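Local coordinates for protein SSD1 (Saccharomyces cerevisiae S288C, PDB 7AM1), which binds untranslated regions of mRNAs and acts as a translational repressor, being a non-enzymatic pseudonuclease of the RNase II family, at residues 313-318 with 423-428; 380-385 with 496-501; 394-399 with 671-676; 518-523 with 610-615. All blocks are in the same frame, centred on the assembly; numbering follows the deposited sequence.

Contact 1 joins helix 311-321, in the range of the second cold-shock domain, to the RNB domain; contacts 2, 3 and 4 lie inside the RNB domain. Contacts 2 and 3 are closest, centres about 22 Å apart, because strands 378-384 and 389-397 are neighbours in one mixed sheet, where His381 ND1 lies 3.0 Å from His395 NE2. Contacts 2 and 4 touch lightly, through Gln500 O and Leu518 CD1. Contact 1 touches none of the others; its centre is about 28 Å from that of contact 3. Along the chain, contacts 1, 2 and 3 interleave, and contact 4 falls wholly between the two halves of contact 3. Sequence-distant pieces thus meet within the RNB domain, and contact 1 joins it to the cold-shock domain.

Contact 1 of 4, residues 313-318 with 423-428; sequences TEIDSI and PQKLVN. With 1PE (pentaethylene glycol), chain E.
Ile315 and Gln424 make the tight part of this contact. The methyl CD1 of Ile315 sits squarely over one face of the Gln424 side-chain amide, 3.7 Å from both CD and NE2 of that residue. It gets there because the glutamine chain is bent at its second torsion (chi2 85°), which lays the amide flat across the end of the isoleucine. The bent chain adds its CG, 4.0 Å from the same Ile315 CD1. The amide nitrogen is also tethered, since NE2 donates to Ala713 O in helix 689-725, so the flat group is held while the methyl rests on it. An alanine at Gln424 would probably leave Ala713 O without this donor and open a gap above the Ile315 methyl.

The other side is loose. Ile315 CG2 only grazes Lys425, 4.5 Å from its CD, and the exposed lysine runs on extended to hydrogen-bond a pentaethylene glycol, NZ to OH6, at 3.0 Å; that molecule probably came from the crystallisation liquor. Asp316 OD1 stays 6.6 Å from Lys425 NZ and pairs with Arg320 instead.

Helix 311-321, in the range of the second cold-shock domain and leaning on strand 298-307, thus meets the RNB-domain loop just before short strand 426-427, with helix 689-725 packing against both through Glu314, Ile318 and Gln424.

Contact 2 of 4, residues 380-385 with 496-501; sequences LHVRNN and LSTVQE
Val382 and Val499 form the heart of an apolar contact, with the methyl CG2 of each valine meeting the other at 3.6 Å. The first torsion (chi1 167° for Val382, 174° for Val499) puts CG1 anti to the backbone N on each valine, which leaves CG2 anti to the carbonyl carbon. Leu380, two residues back on the same strand, adds a lighter touch from its CD1 to Val499 CG1 at 4.2 Å.

A mixed pair comes next. Val382 turns its other methyl, CG1, to the methyl CG2 of Thr498, also at 4.2 Å, so the threonine takes part through carbon, while its hydroxyl is hydrogen-bonded to a residue close by in the chain.

Polar contacts frame the patch. Val382 N is hydrogen-bonded to Tyr495 OH, just ahead of the helical segment, while His381 points away from the helix and meets Glu391 and His395.

The alternation is that of a beta strand, and the helix covers the face that carries Leu380 and Val382. The axes of strand 380-384 and helix 496-501 approach to 9.1 Å at 99°, and Ile549 and Ile552 of helix 544-568 extend the same apolar layer: an alpha/beta packing of helices on the mixed sheet of the RNB domain.

Contact 3 of 4, residues 394-399 with 671-676; sequences CHVVDV and VVHRQL
Val396 and His673 meet through two torsions: the valine swings CG1 opposite its own backbone nitrogen (chi1 178°), and the histidine turns its ring opposite its carbonyl carbon (chi1 -79°), away from helix 668-681 and toward the strand. The ring arrives edge-on. Its CE1 lies 3.8 Å from Val396 CG1 and 3.6 Å from Val397 O, both close to the ring plane.

Both ring nitrogens have partners. NE2 is bonded to Phe660 O, and ND1 makes a short hydrogen bond, 2.5 Å, with a water in the ring plane. That water donates to Asp398 OD1 over 2.6 Å, so it bridges helix and strand end where ND1 and OD1 are themselves 4.7 Å apart. The carboxylate has further charged mates, Lys677 at OD1 and Arg355 at OD2, which together probably fix its rotation. A leucine in place of His673 would probably leave Phe660 O without this partner and the bridging water with one anchor fewer.

Everything that touches here is buried. Asp398 is the centre of an inverse gamma turn, its Val399 N to Val397 O bond weak, and the turn carries the chain off the end of strand 389-397 in the RNB-domain sheet, where helix 668-681 packs against it.

Contact 4 of 4, residues 518-523 with 610-615; sequences LLPTLS and GVLKIK
Pro520 offers Leu612 its flat carbonyl group and one side of its puckered ring, and one methyl, Leu612 CD2, faces both, the ring more loosely. Leu612 CD2 stands 3.6 Å from Pro520 O, well off the carbonyl plane rather than at its edge. The same methyl looks onto the side of the proline ring, offset toward CG, which it approaches to 4.5 Å. The peptide bond before Pro520 is cis. Arg620 of helix 617-629 also touches the proline.

This is loop-on-helix packing within the RNB domain. The loop that follows helix 495-510 runs past residues 610-612 of helix 604-612 and then enters helix 523-529, with Leu522 at its N-cap position. Pro520 and Leu612 are the closest pair by backbone, their CA atoms 6.8 Å apart.

Leu522 supplies the other half of the contact. Its side chain points toward the helix, with CG opposite the carbonyl carbon (chi1 -60°); chi2 of 175° sends CD1 on along the chain and leaves CD2 as the branch that meets Val611 and Leu612. Thr521, the residue between, faces the other way, onto Val547 and Arg542, so proline and leucine present a common apolar side.

Neighbouring parts of the domain add to the patch: Tyr507 of helix 495-510 and Ile511 touch Leu612, while Ile623 and Glu624 of helix 617-629 touch Val611 and Leu522. Ile614 N is bonded to Val611 O at 3.1 Å. At the centre, Leu522 CD2 lies 3.9 Å from Leu612 CD2 and 4.2 Å from Val611 CG1.

Contact 1 of 4, residues 313-318 with 423-428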
loop_
_atom_site.group_PDB
_atom_site.type_symbol
_atom_site.label_atom_id
_atom_site.label_comp_id
_atom_site.label_asym_id
_atom_site.label_seq_id
_atom_site.Cartn_x
_atom_site.Cartn_y
_atom_site.Cartn_z
ATOM N N THR A 313 11.813 0.893 -18.692
ATOM C CA THR A 313 10.593 0.177 -19.044
ATOM C C THR A 313 9.914 -0.386 -17.804
ATOM O O THR A 313 8.681 -0.389 -17.710
ATOM C CB THR A 313 10.911 -0.951 -20.029
ATOM O OG1 THR A 313 11.500 -0.406 -21.216
ATOM C CG2 THR A 313 9.646 -1.720 -20.399
ATOM N N GLU A 314 10.703 -0.865 -16.838
ATOM C CA GLU A 314 10.131 -1.390 -15.603
ATOM C C GLU A 314 9.260 -0.347 -14.914
ATOM O O GLU A 314 8.162 -0.661 -14.439
ATOM C CB GLU A 314 11.250 -1.856 -14.673
ATOM C CG GLU A 314 11.915 -3.158 -15.105
ATOM C CD GLU A 314 13.128 -3.513 -14.258
ATOM O OE1 GLU A 314 13.764 -2.587 -13.707
ATOM O OE2 GLU A 314 13.450 -4.716 -14.152
ATOM N N ILE A 315 9.730 0.902 -14.858
ATOM C CA ILE A 315 8.965 1.956 -14.200
ATOM C C ILE A 315 7.787 2.378 -15.068
ATOM O O ILE A 315 6.669 2.568 -14.574
ATOM C CB ILE A 315 9.873 3.154 -13.871
ATOM C CG1 ILE A 315 11.047 2.710 -12.998
ATOM C CG2 ILE A 315 9.062 4.266 -13.193
ATOM C CD1 ILE A 315 10.643 2.043 -11.698
ATOM N N ASP A 316 8.020 2.550 -16.371
ATOM C CA ASP A 316 6.927 2.871 -17.282
ATOM C C ASP A 316 5.822 1.827 -17.189
ATOM O O ASP A 316 4.633 2.164 -17.201
ATOM C CB ASP A 316 7.466 2.972 -18.709
ATOM C CG ASP A 316 6.511 3.670 -19.653
ATOM O OD1 ASP A 316 5.430 4.103 -19.205
ATOM O OD2 ASP A 316 6.846 3.787 -20.851
ATOM N N SER A 317 6.201 0.551 -17.068
ATOM C CA SER A 317 5.214 -0.521 -16.992
ATOM C C SER A 317 4.415 -0.450 -15.698
ATOM O O SER A 317 3.202 -0.696 -15.695
ATOM C CB SER A 317 5.909 -1.876 -17.112
ATOM O OG SER A 317 5.010 -2.931 -16.831
ATOM N N ILE A 318 5.078 -0.123 -14.587
ATOM C CA ILE A 318 4.368 0.056 -13.324
ATOM C C ILE A 318 3.355 1.184 -13.444
ATOM O O ILE A 318 2.213 1.063 -12.985
ATOM C CB ILE A 318 5.365 0.311 -12.175
ATOM C CG1 ILE A 318 6.127 -0.978 -11.861
ATOM C CG2 ILE A 318 4.633 0.864 -10.938
ATOM C CD1 ILE A 318 7.326 -0.791 -10.968
ATOM N N PRO A 423 10.449 5.632 -5.413
ATOM C CA PRO A 423 11.852 5.961 -5.114
ATOM C C PRO A 423 12.607 6.433 -6.343
ATOM O O PRO A 423 13.449 7.336 -6.248
ATOM C CB PRO A 423 12.415 4.638 -4.570
ATOM C CG PRO A 423 11.207 3.865 -4.102
ATOM C CD PRO A 423 10.099 4.251 -5.026
ATOM N N GLN A 424 12.306 5.848 -7.505
ATOM C CA GLN A 424 13.020 6.125 -8.741
ATOM C C GLN A 424 12.519 7.371 -9.458
ATOM O O GLN A 424 13.276 7.970 -10.232
ATOM C CB GLN A 424 12.882 4.952 -9.721
ATOM C CG GLN A 424 13.311 3.608 -9.197
ATOM C CD GLN A 424 12.211 2.912 -8.437
ATOM O OE1 GLN A 424 11.319 3.561 -7.892
ATOM N NE2 GLN A 424 12.257 1.585 -8.404
ATOM N N LYS A 425 11.271 7.768 -9.232
ATOM C CA LYS A 425 10.653 8.795 -10.053
ATOM C C LYS A 425 9.414 9.316 -9.346
ATOM O O LYS A 425 8.836 8.640 -8.491
ATOM C CB LYS A 425 10.261 8.207 -11.418
ATOM C CG LYS A 425 10.253 9.167 -12.588
ATOM C CD LYS A 425 9.269 8.693 -13.656
ATOM C CE LYS A 425 9.312 9.574 -14.898
ATOM N NZ LYS A 425 8.495 9.026 -16.019
ATOM N N LEU A 426 9.004 10.527 -9.722
ATOM C CA LEU A 426 7.747 11.087 -9.251
ATOM C C LEU A 426 6.979 11.621 -10.453
ATOM O O LEU A 426 7.571 12.068 -11.441
ATOM C CB LEU A 426 7.945 12.211 -8.211
ATOM C CG LEU A 426 8.408 13.595 -8.664
ATOM C CD1 LEU A 426 7.249 14.406 -9.234
ATOM C CD2 LEU A 426 9.054 14.360 -7.512
ATOM N N VAL A 427 5.655 11.578 -10.357
ATOM C CA VAL A 427 4.776 12.122 -11.385
ATOM C C VAL A 427 3.863 13.130 -10.706
ATOM O O VAL A 427 3.148 12.781 -9.757
ATOM C CB VAL A 427 3.965 11.027 -12.093
ATOM C CG1 VAL A 427 3.170 11.628 -13.238
ATOM C CG2 VAL A 427 4.884 9.925 -12.596
ATOM N N ASN A 428 3.890 14.370 -11.184
ATOM C CA ASN A 428 3.116 15.434 -10.567
ATOM C C ASN A 428 1.621 15.218 -10.779
ATOM O O ASN A 428 1.190 14.508 -11.690
ATOM C CB ASN A 428 3.486 16.798 -11.153
ATOM C CG ASN A 428 4.941 17.146 -10.967
ATOM O OD1 ASN A 428 5.562 16.784 -9.967
ATOM N ND2 ASN A 428 5.495 17.873 -11.934
HETATM C C15 1PE E . 10.335 5.889 -17.041
HETATM O OH6 1PE E . 10.722 7.181 -16.670
HETATM C C16 1PE E . 12.504 6.952 -15.080
HETATM C C26 1PE E . 12.102 7.348 -16.500
HETATM O OH7 1PE E . 13.214 8.003 -14.483
#

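Contact 2 of 4, residues 380-385 with 496-501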
loop_
_atom_site.group_PDB
_atom_site.type_symbol
_atom_site.label_atom_id
_atom_site.label_comp_id
_atom_site.label_asym_id
_atom_site.label_seq_id
_atom_site.Cartn_x
_atom_site.Cartn_y
_atom_site.Cartn_z
ATOM N N LEU A 380 3.233 26.341 8.830
ATOM C CA LEU A 380 2.733 26.443 10.189
ATOM C C LEU A 380 3.285 27.680 10.875
ATOM O O LEU A 380 4.364 28.171 10.530
ATOM C CB LEU A 380 3.152 25.234 11.040
ATOM C CG LEU A 380 2.526 23.866 10.816
ATOM C CD1 LEU A 380 3.339 22.825 11.579
ATOM C CD2 LEU A 380 1.070 23.868 11.255
ATOM N N HIS A 381 2.545 28.166 11.868
ATOM C CA HIS A 381 3.103 29.092 12.838
ATOM C C HIS A 381 2.551 28.732 14.207
ATOM O O HIS A 381 1.482 28.126 14.324
ATOM C CB HIS A 381 2.811 30.565 12.507
ATOM C CG HIS A 381 1.415 31.019 12.816
ATOM N ND1 HIS A 381 0.438 31.128 11.851
ATOM C CD2 HIS A 381 0.854 31.457 13.968
ATOM C CE1 HIS A 381 -0.673 31.590 12.399
ATOM N NE2 HIS A 381 -0.448 31.792 13.685
ATOM N N VAL A 382 3.316 29.065 15.237
ATOM C CA VAL A 382 2.859 28.993 16.618
ATOM C C VAL A 382 3.125 30.363 17.220
ATOM O O VAL A 382 4.198 30.941 17.012
ATOM C CB VAL A 382 3.563 27.881 17.418
ATOM C CG1 VAL A 382 3.289 28.040 18.900
ATOM C CG2 VAL A 382 3.119 26.517 16.944
ATOM N N ARG A 383 2.147 30.898 17.930
ATOM C CA ARG A 383 2.256 32.254 18.440
ATOM C C ARG A 383 1.649 32.278 19.829
ATOM O O ARG A 383 0.637 31.622 20.083
ATOM C CB ARG A 383 1.567 33.239 17.482
ATOM C CG ARG A 383 1.580 34.701 17.884
ATOM C CD ARG A 383 0.962 35.539 16.762
ATOM N NE ARG A 383 0.851 36.957 17.093
ATOM C CZ ARG A 383 -0.196 37.516 17.686
ATOM N NH1 ARG A 383 -1.247 36.781 18.026
ATOM N NH2 ARG A 383 -0.192 38.815 17.935
ATOM N N ASN A 384 2.302 32.996 20.734
ATOM C CA ASN A 384 1.757 33.254 22.057
ATOM C C ASN A 384 0.867 34.486 21.961
ATOM O O ASN A 384 1.341 35.570 21.609
ATOM C CB ASN A 384 2.888 33.445 23.064
ATOM C CG ASN A 384 2.389 33.709 24.464
ATOM O OD1 ASN A 384 1.185 33.794 24.704
ATOM N ND2 ASN A 384 3.320 33.826 25.406
ATOM N N ASN A 385 -0.424 34.311 22.251
ATOM C CA ASN A 385 -1.373 35.413 22.162
ATOM C C ASN A 385 -1.340 36.325 23.380
ATOM O O ASN A 385 -1.900 37.424 23.322
ATOM C CB ASN A 385 -2.794 34.878 21.976
ATOM C CG ASN A 385 -3.021 34.313 20.598
ATOM O OD1 ASN A 385 -2.383 34.732 19.630
ATOM N ND2 ASN A 385 -3.930 33.351 20.496
ATOM N N LEU A 496 10.140 24.886 17.853
ATOM C CA LEU A 496 9.745 23.618 17.254
ATOM C C LEU A 496 9.362 22.588 18.307
ATOM O O LEU A 496 8.524 21.717 18.041
ATOM C CB LEU A 496 10.881 23.095 16.379
ATOM C CG LEU A 496 11.160 23.982 15.166
ATOM C CD1 LEU A 496 12.413 23.528 14.441
ATOM C CD2 LEU A 496 9.963 23.978 14.232
ATOM N N SER A 497 9.959 22.666 19.500
ATOM C CA SER A 497 9.555 21.782 20.588
ATOM C C SER A 497 8.101 22.007 20.972
ATOM O O SER A 497 7.400 21.061 21.351
ATOM C CB SER A 497 10.455 21.995 21.802
ATOM O OG SER A 497 11.813 21.791 21.460
ATOM N N THR A 498 7.632 23.252 20.892
ATOM C CA THR A 498 6.235 23.524 21.194
ATOM C C THR A 498 5.326 22.912 20.139
ATOM O O THR A 498 4.268 22.366 20.468
ATOM C CB THR A 498 6.000 25.027 21.295
ATOM O OG1 THR A 498 6.925 25.581 22.234
ATOM C CG2 THR A 498 4.580 25.309 21.760
ATOM N N VAL A 499 5.735 22.976 18.868
ATOM C CA VAL A 499 4.964 22.340 17.805
ATOM C C VAL A 499 4.831 20.848 18.072
ATOM O O VAL A 499 3.750 20.268 17.910
ATOM C CB VAL A 499 5.616 22.604 16.435
ATOM C CG1 VAL A 499 4.893 21.829 15.353
ATOM C CG2 VAL A 499 5.611 24.086 16.114
ATOM N N GLN A 500 5.923 20.205 18.493
ATOM C CA GLN A 500 5.868 18.778 18.789
ATOM C C GLN A 500 4.884 18.495 19.916
ATOM O O GLN A 500 4.065 17.575 19.823
ATOM C CB GLN A 500 7.260 18.253 19.147
ATOM C CG GLN A 500 7.251 16.840 19.719
ATOM C CD GLN A 500 8.640 16.265 19.913
ATOM O OE1 GLN A 500 9.641 16.871 19.527
ATOM N NE2 GLN A 500 8.709 15.083 20.512
ATOM N N GLU A 501 4.932 19.289 20.988
ATOM C CA GLU A 501 4.031 19.033 22.105
ATOM C C GLU A 501 2.583 19.273 21.703
ATOM O O GLU A 501 1.684 18.580 22.194
ATOM C CB GLU A 501 4.411 19.892 23.310
ATOM C CG GLU A 501 3.461 19.733 24.491
ATOM C CD GLU A 501 3.281 18.285 24.922
ATOM O OE1 GLU A 501 2.182 17.944 25.412
ATOM O OE2 GLU A 501 4.228 17.485 24.757
#

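Contact 3 of 4, residues 394-399 with 671-676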
loop_
_atom_site.group_PDB
_atom_site.type_symbol
_atom_site.label_atom_id
_atom_site.label_comp_id
_atom_site.label_asym_id
_atom_site.label_seq_id
_atom_site.Cartn_x
_atom_site.Cartn_y
_atom_site.Cartn_z
ATOM N N CYS A 394 -2.334 26.718 10.668
ATOM C CA CYS A 394 -2.076 25.659 9.699
ATOM C C CYS A 394 -2.516 26.142 8.327
ATOM O O CYS A 394 -3.704 26.399 8.111
ATOM C CB CYS A 394 -2.809 24.379 10.102
ATOM S SG CYS A 394 -2.447 23.875 11.803
ATOM N N HIS A 395 -1.562 26.267 7.404
ATOM C CA HIS A 395 -1.775 26.950 6.135
ATOM C C HIS A 395 -1.517 25.992 4.982
ATOM O O HIS A 395 -0.474 25.330 4.941
ATOM C CB HIS A 395 -0.856 28.170 6.006
ATOM C CG HIS A 395 -0.775 29.005 7.248
ATOM N ND1 HIS A 395 -1.790 29.842 7.656
ATOM C CD2 HIS A 395 0.209 29.130 8.172
ATOM C CE1 HIS A 395 -1.437 30.448 8.775
ATOM N NE2 HIS A 395 -0.228 30.032 9.112
ATOM N N VAL A 396 -2.462 25.938 4.044
ATOM C CA VAL A 396 -2.385 25.084 2.866
ATOM C C VAL A 396 -2.492 25.955 1.621
ATOM O O VAL A 396 -3.328 26.864 1.560
ATOM C CB VAL A 396 -3.500 24.018 2.870
ATOM C CG1 VAL A 396 -3.425 23.173 1.602
ATOM C CG2 VAL A 396 -3.410 23.148 4.115
ATOM N N VAL A 397 -1.642 25.678 0.628
ATOM C CA VAL A 397 -1.711 26.405 -0.636
ATOM C C VAL A 397 -3.133 26.360 -1.179
ATOM O O VAL A 397 -3.755 25.294 -1.254
ATOM C CB VAL A 397 -0.706 25.822 -1.646
ATOM C CG1 VAL A 397 -0.909 26.458 -3.014
ATOM C CG2 VAL A 397 0.714 26.036 -1.163
ATOM N N ASP A 398 -3.648 27.525 -1.571
ATOM C CA ASP A 398 -5.005 27.646 -2.110
ATOM C C ASP A 398 -4.947 27.420 -3.620
ATOM O O ASP A 398 -5.089 28.334 -4.434
ATOM C CB ASP A 398 -5.598 29.005 -1.752
ATOM C CG ASP A 398 -7.075 29.130 -2.117
ATOM O OD1 ASP A 398 -7.619 28.237 -2.804
ATOM O OD2 ASP A 398 -7.698 30.132 -1.701
ATOM N N VAL A 399 -4.724 26.151 -3.978
ATOM C CA VAL A 399 -4.477 25.790 -5.370
ATOM C C VAL A 399 -5.642 26.218 -6.251
ATOM O O VAL A 399 -5.443 26.769 -7.339
ATOM C CB VAL A 399 -4.212 24.278 -5.499
ATOM C CG1 VAL A 399 -3.951 23.908 -6.949
ATOM C CG2 VAL A 399 -3.041 23.854 -4.639
ATOM N N VAL A 671 -11.689 19.355 -4.836
ATOM C CA VAL A 671 -13.127 19.370 -4.587
ATOM C C VAL A 671 -13.410 19.868 -3.176
ATOM O O VAL A 671 -14.283 20.715 -2.957
ATOM C CB VAL A 671 -13.724 17.969 -4.819
ATOM C CG1 VAL A 671 -15.223 17.991 -4.587
ATOM C CG2 VAL A 671 -13.400 17.466 -6.226
ATOM N N VAL A 672 -12.670 19.346 -2.197
ATOM C CA VAL A 672 -12.863 19.767 -0.813
ATOM C C VAL A 672 -12.576 21.256 -0.657
ATOM O O VAL A 672 -13.291 21.967 0.060
ATOM C CB VAL A 672 -11.986 18.919 0.126
ATOM C CG1 VAL A 672 -12.009 19.482 1.547
ATOM C CG2 VAL A 672 -12.440 17.466 0.107
ATOM N N HIS A 673 -11.524 21.755 -1.308
ATOM C CA HIS A 673 -11.216 23.177 -1.204
ATOM C C HIS A 673 -12.345 24.032 -1.770
ATOM O O HIS A 673 -12.729 25.046 -1.173
ATOM C CB HIS A 673 -9.904 23.486 -1.921
ATOM C CG HIS A 673 -8.686 23.128 -1.130
ATOM N ND1 HIS A 673 -7.493 23.803 -1.260
ATOM C CD2 HIS A 673 -8.473 22.158 -0.209
ATOM C CE1 HIS A 673 -6.599 23.271 -0.446
ATOM N NE2 HIS A 673 -7.167 22.270 0.201
ATOM N N ARG A 674 -12.896 23.641 -2.922
ATOM C CA ARG A 674 -14.002 24.400 -3.491
ATOM C C ARG A 674 -15.241 24.309 -2.613
ATOM O O ARG A 674 -15.984 25.288 -2.486
ATOM C CB ARG A 674 -14.292 23.911 -4.909
ATOM C CG ARG A 674 -13.123 24.139 -5.861
ATOM C CD ARG A 674 -13.524 24.020 -7.325
ATOM N NE ARG A 674 -12.515 24.612 -8.203
ATOM C CZ ARG A 674 -11.545 23.940 -8.819
ATOM N NH1 ARG A 674 -11.430 22.625 -8.671
ATOM N NH2 ARG A 674 -10.684 24.589 -9.590
ATOM N N GLN A 675 -15.460 23.159 -1.973
ATOM C CA GLN A 675 -16.566 23.039 -1.030
ATOM C C GLN A 675 -16.356 23.930 0.187
ATOM O O GLN A 675 -17.300 24.575 0.660
ATOM C CB GLN A 675 -16.730 21.579 -0.611
ATOM C CG GLN A 675 -17.311 20.712 -1.712
ATOM C CD GLN A 675 -17.669 19.309 -1.251
ATOM O OE1 GLN A 675 -17.293 18.885 -0.159
ATOM N NE2 GLN A 675 -18.393 18.576 -2.095
ATOM N N LEU A 676 -15.128 23.992 0.704
ATOM C CA LEU A 676 -14.869 24.830 1.869
ATOM C C LEU A 676 -15.071 26.304 1.542
ATOM O O LEU A 676 -15.656 27.048 2.339
ATOM C CB LEU A 676 -13.452 24.596 2.389
ATOM C CG LEU A 676 -13.053 25.440 3.610
ATOM C CD1 LEU A 676 -13.964 25.145 4.790
ATOM C CD2 LEU A 676 -11.596 25.209 3.969
HETATM O O HOH W 1 -7.762 25.621 -2.987
#

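Contact 4 of 4, residues 518-523 with 610-615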
loop_
_atom_site.group_PDB
_atom_site.type_symbol
_atom_site.label_atom_id
_atom_site.label_comp_id
_atom_site.label_asym_id
_atom_site.label_seq_id
_atom_site.Cartn_x
_atom_site.Cartn_y
_atom_site.Cartn_z
ATOM N N LEU A 518 4.501 10.425 20.572
ATOM C CA LEU A 518 4.308 10.327 19.127
ATOM C C LEU A 518 4.968 9.080 18.551
ATOM O O LEU A 518 4.504 8.552 17.535
ATOM C CB LEU A 518 4.835 11.587 18.441
ATOM C CG LEU A 518 4.021 12.853 18.715
ATOM C CD1 LEU A 518 4.778 14.097 18.277
ATOM C CD2 LEU A 518 2.669 12.783 18.013
ATOM N N LEU A 519 6.038 8.591 19.177
ATOM C CA LEU A 519 6.601 7.304 18.793
ATOM C C LEU A 519 6.414 6.308 19.937
ATOM O O LEU A 519 6.444 6.698 21.108
ATOM C CB LEU A 519 8.092 7.414 18.456
ATOM C CG LEU A 519 8.467 8.320 17.281
ATOM C CD1 LEU A 519 9.975 8.377 17.093
ATOM C CD2 LEU A 519 7.802 7.851 16.009
ATOM N N PRO A 520 6.219 5.012 19.643
ATOM C CA PRO A 520 6.204 4.404 18.308
ATOM C C PRO A 520 4.949 4.746 17.505
ATOM O O PRO A 520 3.916 5.088 18.078
ATOM C CB PRO A 520 6.269 2.903 18.613
ATOM C CG PRO A 520 5.596 2.773 19.936
ATOM C CD PRO A 520 5.951 4.019 20.701
ATOM N N THR A 521 5.044 4.637 16.183
ATOM C CA THR A 521 3.964 4.998 15.277
ATOM C C THR A 521 3.582 3.785 14.433
ATOM O O THR A 521 4.261 2.754 14.433
ATOM C CB THR A 521 4.382 6.187 14.396
ATOM O OG1 THR A 521 3.233 6.749 13.750
ATOM C CG2 THR A 521 5.411 5.758 13.348
ATOM N N LEU A 522 2.465 3.903 13.726
ATOM C CA LEU A 522 1.905 2.796 12.953
ATOM C C LEU A 522 2.012 3.158 11.475
ATOM O O LEU A 522 1.091 3.727 10.884
ATOM C CB LEU A 522 0.474 2.516 13.380
ATOM C CG LEU A 522 0.320 2.127 14.854
ATOM C CD1 LEU A 522 -1.156 1.993 15.215
ATOM C CD2 LEU A 522 1.084 0.832 15.173
ATOM N N SER A 523 3.153 2.809 10.877
ATOM C CA SER A 523 3.423 3.203 9.502
ATOM C C SER A 523 2.480 2.522 8.523
ATOM O O SER A 523 2.077 3.125 7.523
ATOM C CB SER A 523 4.868 2.877 9.141
ATOM O OG SER A 523 5.132 3.255 7.806
ATOM N N GLY A 610 -3.516 -1.343 22.598
ATOM C CA GLY A 610 -2.883 -2.616 22.902
ATOM C C GLY A 610 -1.629 -2.849 22.085
ATOM O O GLY A 610 -0.615 -3.324 22.605
ATOM N N VAL A 611 -1.671 -2.495 20.799
ATOM C CA VAL A 611 -0.501 -2.644 19.941
ATOM C C VAL A 611 0.605 -1.696 20.389
ATOM O O VAL A 611 1.762 -2.101 20.554
ATOM C CB VAL A 611 -0.888 -2.413 18.469
ATOM C CG1 VAL A 611 0.335 -2.470 17.574
ATOM C CG2 VAL A 611 -1.909 -3.452 18.012
ATOM N N LEU A 612 0.265 -0.420 20.597
ATOM C CA LEU A 612 1.268 0.571 20.974
ATOM C C LEU A 612 1.918 0.265 22.319
ATOM O O LEU A 612 3.029 0.741 22.575
ATOM C CB LEU A 612 0.639 1.968 20.992
ATOM C CG LEU A 612 0.163 2.483 19.629
ATOM C CD1 LEU A 612 -0.524 3.821 19.784
ATOM C CD2 LEU A 612 1.311 2.602 18.642
ATOM N N LYS A 613 1.259 -0.519 23.180
ATOM C CA LYS A 613 1.829 -0.864 24.480
ATOM C C LYS A 613 2.970 -1.874 24.380
ATOM O O LYS A 613 3.738 -2.017 25.338
ATOM C CB LYS A 613 0.754 -1.457 25.399
ATOM C CG LYS A 613 0.205 -0.521 26.458
ATOM C CD LYS A 613 0.012 -1.250 27.786
ATOM N N ILE A 614 3.092 -2.579 23.257
ATOM C CA ILE A 614 4.069 -3.658 23.139
ATOM C C ILE A 614 5.474 -3.070 23.101
ATOM O O ILE A 614 5.808 -2.272 22.217
ATOM C CB ILE A 614 3.786 -4.515 21.898
ATOM C CG1 ILE A 614 2.373 -5.100 21.978
ATOM C CG2 ILE A 614 4.814 -5.631 21.760
ATOM C CD1 ILE A 614 1.949 -5.848 20.744
ATOM N N LYS A 615 6.312 -3.477 24.060
ATOM C CA LYS A 615 7.668 -2.948 24.145
ATOM C C LYS A 615 8.573 -3.552 23.074
ATOM O O LYS A 615 9.397 -2.847 22.480
ATOM C CB LYS A 615 8.254 -3.212 25.536
ATOM C CG LYS A 615 7.431 -2.664 26.700
ATOM C CD LYS A 615 6.241 -3.556 27.029
#